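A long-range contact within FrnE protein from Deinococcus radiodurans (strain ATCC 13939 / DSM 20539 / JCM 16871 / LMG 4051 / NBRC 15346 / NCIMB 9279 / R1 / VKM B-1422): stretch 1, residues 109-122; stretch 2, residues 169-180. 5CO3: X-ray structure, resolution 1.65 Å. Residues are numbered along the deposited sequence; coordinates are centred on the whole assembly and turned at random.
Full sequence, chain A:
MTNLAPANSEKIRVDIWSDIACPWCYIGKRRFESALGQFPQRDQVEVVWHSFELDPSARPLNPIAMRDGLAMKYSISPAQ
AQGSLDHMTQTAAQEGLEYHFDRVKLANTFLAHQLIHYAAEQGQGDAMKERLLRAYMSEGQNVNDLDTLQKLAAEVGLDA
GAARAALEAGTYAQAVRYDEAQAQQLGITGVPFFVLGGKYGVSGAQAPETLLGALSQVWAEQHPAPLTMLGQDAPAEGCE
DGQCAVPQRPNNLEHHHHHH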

# COMPACT_ATOMS: atom_id res chain seq x y z
N THR A 109 2.07 -9.64 -9.26
CA THR A 109 1.19 -9.35 -8.11
C THR A 109 -0.26 -9.01 -8.45
O THR A 109 -1.03 -8.61 -7.57
CB THR A 109 1.76 -8.19 -7.24
OG1 THR A 109 1.93 -7.01 -8.05
CG2 THR A 109 3.11 -8.60 -6.65
N PHE A 110 -0.66 -9.20 -9.72
CA PHE A 110 -2.00 -8.81 -10.18
C PHE A 110 -3.10 -9.50 -9.37
O PHE A 110 -4.03 -8.84 -8.87
CB PHE A 110 -2.15 -9.13 -11.67
CG PHE A 110 -3.41 -8.59 -12.31
CD1 PHE A 110 -3.82 -7.28 -12.10
CD2 PHE A 110 -4.16 -9.39 -13.17
CE1 PHE A 110 -4.98 -6.80 -12.70
CE2 PHE A 110 -5.31 -8.90 -13.78
CZ PHE A 110 -5.72 -7.60 -13.55
N LEU A 111 -2.98 -10.82 -9.21
CA LEU A 111 -3.97 -11.61 -8.50
C LEU A 111 -4.01 -11.25 -7.01
O LEU A 111 -5.08 -11.21 -6.41
CB LEU A 111 -3.70 -13.11 -8.66
CG LEU A 111 -4.09 -13.75 -9.99
CD1 LEU A 111 -3.48 -15.14 -10.11
CD2 LEU A 111 -5.61 -13.79 -10.13
N ALA A 112 -2.84 -11.00 -6.43
CA ALA A 112 -2.75 -10.56 -5.05
C ALA A 112 -3.49 -9.25 -4.86
O ALA A 112 -4.21 -9.08 -3.89
CB ALA A 112 -1.30 -10.43 -4.65
N HIS A 113 -3.32 -8.32 -5.80
CA HIS A 113 -4.04 -7.05 -5.71
C HIS A 113 -5.54 -7.27 -5.82
O HIS A 113 -6.32 -6.58 -5.16
CB HIS A 113 -3.56 -6.07 -6.79
CG HIS A 113 -2.26 -5.41 -6.45
ND1 HIS A 113 -2.14 -4.46 -5.46
CD2 HIS A 113 -1.02 -5.57 -6.97
CE1 HIS A 113 -0.88 -4.07 -5.37
NE2 HIS A 113 -0.18 -4.72 -6.29
N GLN A 114 -5.95 -8.24 -6.63
CA GLN A 114 -7.36 -8.59 -6.73
C GLN A 114 -7.91 -9.09 -5.39
O GLN A 114 -9.03 -8.76 -4.99
CB GLN A 114 -7.59 -9.66 -7.81
CG GLN A 114 -7.58 -9.09 -9.22
CD GLN A 114 -7.76 -10.17 -10.29
OE1 GLN A 114 -8.75 -10.91 -10.29
NE2 GLN A 114 -6.78 -10.29 -11.19
N LEU A 115 -7.10 -9.90 -4.69
CA LEU A 115 -7.50 -10.43 -3.39
C LEU A 115 -7.71 -9.30 -2.39
O LEU A 115 -8.62 -9.33 -1.56
CB LEU A 115 -6.46 -11.42 -2.87
CG LEU A 115 -6.78 -12.02 -1.50
CD1 LEU A 115 -8.17 -12.63 -1.49
CD2 LEU A 115 -5.72 -13.05 -1.11
N ILE A 116 -6.86 -8.28 -2.46
CA ILE A 116 -7.03 -7.17 -1.54
C ILE A 116 -8.35 -6.45 -1.83
O ILE A 116 -9.09 -6.08 -0.90
CB ILE A 116 -5.86 -6.19 -1.63
CG1 ILE A 116 -4.59 -6.87 -1.14
CG2 ILE A 116 -6.12 -5.02 -0.70
CD1 ILE A 116 -3.30 -6.15 -1.48
N HIS A 117 -8.67 -6.26 -3.10
CA HIS A 117 -9.97 -5.71 -3.48
C HIS A 117 -11.13 -6.55 -2.94
O HIS A 117 -12.10 -5.99 -2.41
CB HIS A 117 -10.06 -5.58 -5.00
CG HIS A 117 -9.39 -4.36 -5.53
ND1 HIS A 117 -10.09 -3.23 -5.91
CD2 HIS A 117 -8.08 -4.07 -5.73
CE1 HIS A 117 -9.24 -2.31 -6.33
NE2 HIS A 117 -8.02 -2.80 -6.23
N TYR A 118 -11.04 -7.87 -3.05
CA TYR A 118 -12.07 -8.75 -2.49
C TYR A 118 -12.19 -8.54 -0.98
O TYR A 118 -13.29 -8.37 -0.44
CB TYR A 118 -11.76 -10.24 -2.78
CG TYR A 118 -12.71 -11.16 -2.05
CD1 TYR A 118 -13.99 -11.42 -2.54
CD2 TYR A 118 -12.35 -11.74 -0.83
CE1 TYR A 118 -14.88 -12.24 -1.85
CE2 TYR A 118 -13.23 -12.56 -0.14
CZ TYR A 118 -14.49 -12.80 -0.65
OH TYR A 118 -15.37 -13.62 0.04
N ALA A 119 -11.05 -8.54 -0.29
CA ALA A 119 -11.01 -8.36 1.15
C ALA A 119 -11.60 -7.03 1.57
O ALA A 119 -12.30 -6.95 2.57
CB ALA A 119 -9.58 -8.48 1.66
N ALA A 120 -11.33 -5.98 0.79
CA ALA A 120 -11.80 -4.65 1.17
C ALA A 120 -13.33 -4.54 1.09
O ALA A 120 -13.92 -3.68 1.74
CB ALA A 120 -11.14 -3.58 0.31
N GLU A 121 -13.97 -5.40 0.30
CA GLU A 121 -15.42 -5.41 0.25
C GLU A 121 -15.99 -6.07 1.50
O GLU A 121 -17.15 -5.85 1.85
CB GLU A 121 -15.91 -6.12 -1.01
CG GLU A 121 -15.45 -5.43 -2.28
CD GLU A 121 -16.57 -5.26 -3.28
OE1 GLU A 121 -17.00 -6.27 -3.86
OE2 GLU A 121 -17.01 -4.11 -3.48
N GLN A 122 -15.15 -6.85 2.17
CA GLN A 122 -15.53 -7.45 3.45
C GLN A 122 -15.02 -6.59 4.60
O GLN A 122 -15.12 -6.97 5.76
CB GLN A 122 -14.98 -8.88 3.59
CG GLN A 122 -14.86 -9.69 2.29
CD GLN A 122 -16.09 -9.62 1.42
OE1 GLN A 122 -17.22 -9.75 1.90
NE2 GLN A 122 -15.88 -9.43 0.12
N ALA A 169 -12.34 -16.25 -11.11
CA ALA A 169 -13.29 -15.55 -11.96
C ALA A 169 -12.75 -14.23 -12.48
O ALA A 169 -13.29 -13.66 -13.43
CB ALA A 169 -14.60 -15.32 -11.21
N GLY A 170 -11.69 -13.72 -11.84
CA GLY A 170 -11.11 -12.44 -12.21
C GLY A 170 -12.05 -11.28 -11.93
O GLY A 170 -11.96 -10.22 -12.57
N THR A 171 -12.95 -11.47 -10.97
CA THR A 171 -13.97 -10.49 -10.62
C THR A 171 -13.42 -9.07 -10.40
O THR A 171 -14.00 -8.10 -10.87
CB THR A 171 -14.73 -10.91 -9.35
OG1 THR A 171 -15.36 -12.17 -9.57
CG2 THR A 171 -15.79 -9.89 -8.98
N TYR A 172 -12.29 -8.97 -9.69
CA TYR A 172 -11.72 -7.67 -9.35
C TYR A 172 -10.55 -7.25 -10.25
O TYR A 172 -9.83 -6.30 -9.93
CB TYR A 172 -11.27 -7.66 -7.88
CG TYR A 172 -12.43 -7.87 -6.95
CD1 TYR A 172 -13.21 -6.80 -6.51
CD2 TYR A 172 -12.78 -9.15 -6.54
CE1 TYR A 172 -14.29 -7.00 -5.67
CE2 TYR A 172 -13.86 -9.36 -5.70
CZ TYR A 172 -14.61 -8.29 -5.26
OH TYR A 172 -15.68 -8.50 -4.43
N ALA A 173 -10.36 -7.96 -11.35
CA ALA A 173 -9.30 -7.64 -12.29
C ALA A 173 -9.45 -6.21 -12.81
O ALA A 173 -8.47 -5.47 -12.89
CB ALA A 173 -9.29 -8.64 -13.45
N GLN A 174 -10.67 -5.83 -13.16
CA GLN A 174 -10.88 -4.49 -13.70
C GLN A 174 -10.67 -3.40 -12.64
O GLN A 174 -10.11 -2.35 -12.93
CB GLN A 174 -12.27 -4.36 -14.31
CG GLN A 174 -12.34 -3.25 -15.35
CD GLN A 174 -11.23 -3.39 -16.39
OE1 GLN A 174 -10.98 -4.47 -16.92
NE2 GLN A 174 -10.54 -2.29 -16.67
N ALA A 175 -11.14 -3.67 -11.43
CA ALA A 175 -10.96 -2.71 -10.34
C ALA A 175 -9.47 -2.43 -10.12
O ALA A 175 -9.08 -1.31 -9.81
CB ALA A 175 -11.61 -3.22 -9.06
N VAL A 176 -8.63 -3.45 -10.29
CA VAL A 176 -7.19 -3.28 -10.09
C VAL A 176 -6.61 -2.40 -11.20
O VAL A 176 -5.82 -1.50 -10.94
CB VAL A 176 -6.46 -4.66 -10.04
CG1 VAL A 176 -4.94 -4.50 -10.15
CG2 VAL A 176 -6.83 -5.40 -8.75
N ARG A 177 -7.01 -2.67 -12.44
CA ARG A 177 -6.52 -1.90 -13.58
C ARG A 177 -6.95 -0.44 -13.49
O ARG A 177 -6.20 0.46 -13.89
CB ARG A 177 -7.02 -2.51 -14.90
CG ARG A 177 -6.42 -3.87 -15.20
CD ARG A 177 -4.93 -3.78 -15.45
NE ARG A 177 -4.38 -5.08 -15.82
CZ ARG A 177 -3.29 -5.63 -15.29
NH1 ARG A 177 -2.59 -4.98 -14.36
NH2 ARG A 177 -2.89 -6.82 -15.71
N TYR A 178 -8.13 -0.19 -12.93
CA TYR A 178 -8.62 1.17 -12.78
C TYR A 178 -7.78 1.92 -11.76
O TYR A 178 -7.46 3.09 -11.95
CB TYR A 178 -10.10 1.18 -12.39
CG TYR A 178 -11.03 0.91 -13.56
CD1 TYR A 178 -10.53 0.81 -14.86
CD2 TYR A 178 -12.40 0.77 -13.37
CE1 TYR A 178 -11.38 0.57 -15.93
CE2 TYR A 178 -13.25 0.53 -14.44
CZ TYR A 178 -12.73 0.43 -15.71
OH TYR A 178 -13.56 0.18 -16.78
N ASP A 179 -7.43 1.23 -10.68
CA ASP A 179 -6.52 1.76 -9.66
C ASP A 179 -5.20 2.21 -10.26
O ASP A 179 -4.69 3.29 -9.96
CB ASP A 179 -6.25 0.71 -8.59
CG ASP A 179 -7.11 0.89 -7.36
OD1 ASP A 179 -7.72 1.98 -7.22
OD2 ASP A 179 -7.15 -0.04 -6.54
N GLU A 180 -4.63 1.36 -11.10
CA GLU A 180 -3.34 1.62 -11.71
C GLU A 180 -3.41 2.76 -12.72
O GLU A 180 -2.49 3.57 -12.82
CB GLU A 180 -2.81 0.34 -12.35
CG GLU A 180 -2.60 -0.76 -11.32
CD GLU A 180 -2.36 -2.13 -11.92
OE1 GLU A 180 -2.65 -2.35 -13.11
OE2 GLU A 180 -1.88 -3.00 -11.17
O HOH W 1 -10.78 -11.38 -8.65

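Helix 110-121 and helix 173-180 cross at 103° with their axes 8.9 Å apart at closest approach, and the two stretches bury 674 Å² between them. The backbones come nearest where the CA atoms of Gln-114 and Tyr-172 lie 5.2 Å apart, just before the second helix begins.

Val-176 is the knob of the packing. Its CA-to-CB bond points toward stretch 1, and with chi1 at 167° (t) its methyls reach different neighbours: Val-176 CG1 lies 3.4 Å from Phe-110 CE1, while Val-176 CG2 lies 3.5 Å from His-117 CD2 and 3.7 Å from Gln-114 N. His-113 completes the hole, its CB 3.9 Å from Val-176 CG2. A compact branched side chain suits a buried site lined by four residues.

Phe-110 starts sideways to the contact, but its t rotamer (chi1 -172°) brings the ring end closer. The ring edge meets Val-176 CG1 and Ala-173, whose CB is 3.7 Å from Phe-110 CZ. One ring face carries the Arg-177 guanidinium: the planes differ by 8°, and Arg-177 CZ stands 3.6 Å from the centroid of the Phe-110 ring, 25° off the normal, so this is both a stack and a cation-pi contact. Arg-177 folds into it through chi1 and chi2 both m, then extends at chi3 (t). A salt bridge from Arg-177 NH1 to Glu-180 OE1 (2.9 Å) also engages the group.

At the other flank, stretch 1 covers 127 Å² of Tyr-172, the largest area for any residue here. Its m rotamer (chi1 -62°) and chi2 of -87° lay one ring face over His-117 C and Tyr-118 CA, while Tyr-172 CE2 lies 3.7 Å from Tyr-118 CB. The aromatic surface thus packs on the helix, and the hydroxyl extends to its polar partner: Tyr-172 OH donates to Glu-121 OE1 at 2.7 Å. Glu-121 presents that carboxylate with chi1 m and an off-well chi2 of -133°.

The CA-to-CB bond of His-117 points toward stretch 2. With chi1 -81° (m) and chi2 -102°, its ring has Val-176 N over one face and Asp-179 OD2 at its edge. His-117 NE2 donates to Asp-179 OD2 at 2.9 Å, but the N-H...acceptor angle of 120° marks the bond as weak.

Gln-114 leaves its helix sideways, and its m, t, 58° conformation brings the amide close to the turn. Gln-114 OE1 lies 3.4 Å from Gly-170 CA and accepts from water 1 at 2.7 Å; the same water accepts from Tyr-172 N at 3.0 Å, bridging side chain and backbone. Gly-170 has positive phi (66°), which favours glycine, and begins the type I turn leading into the second helix.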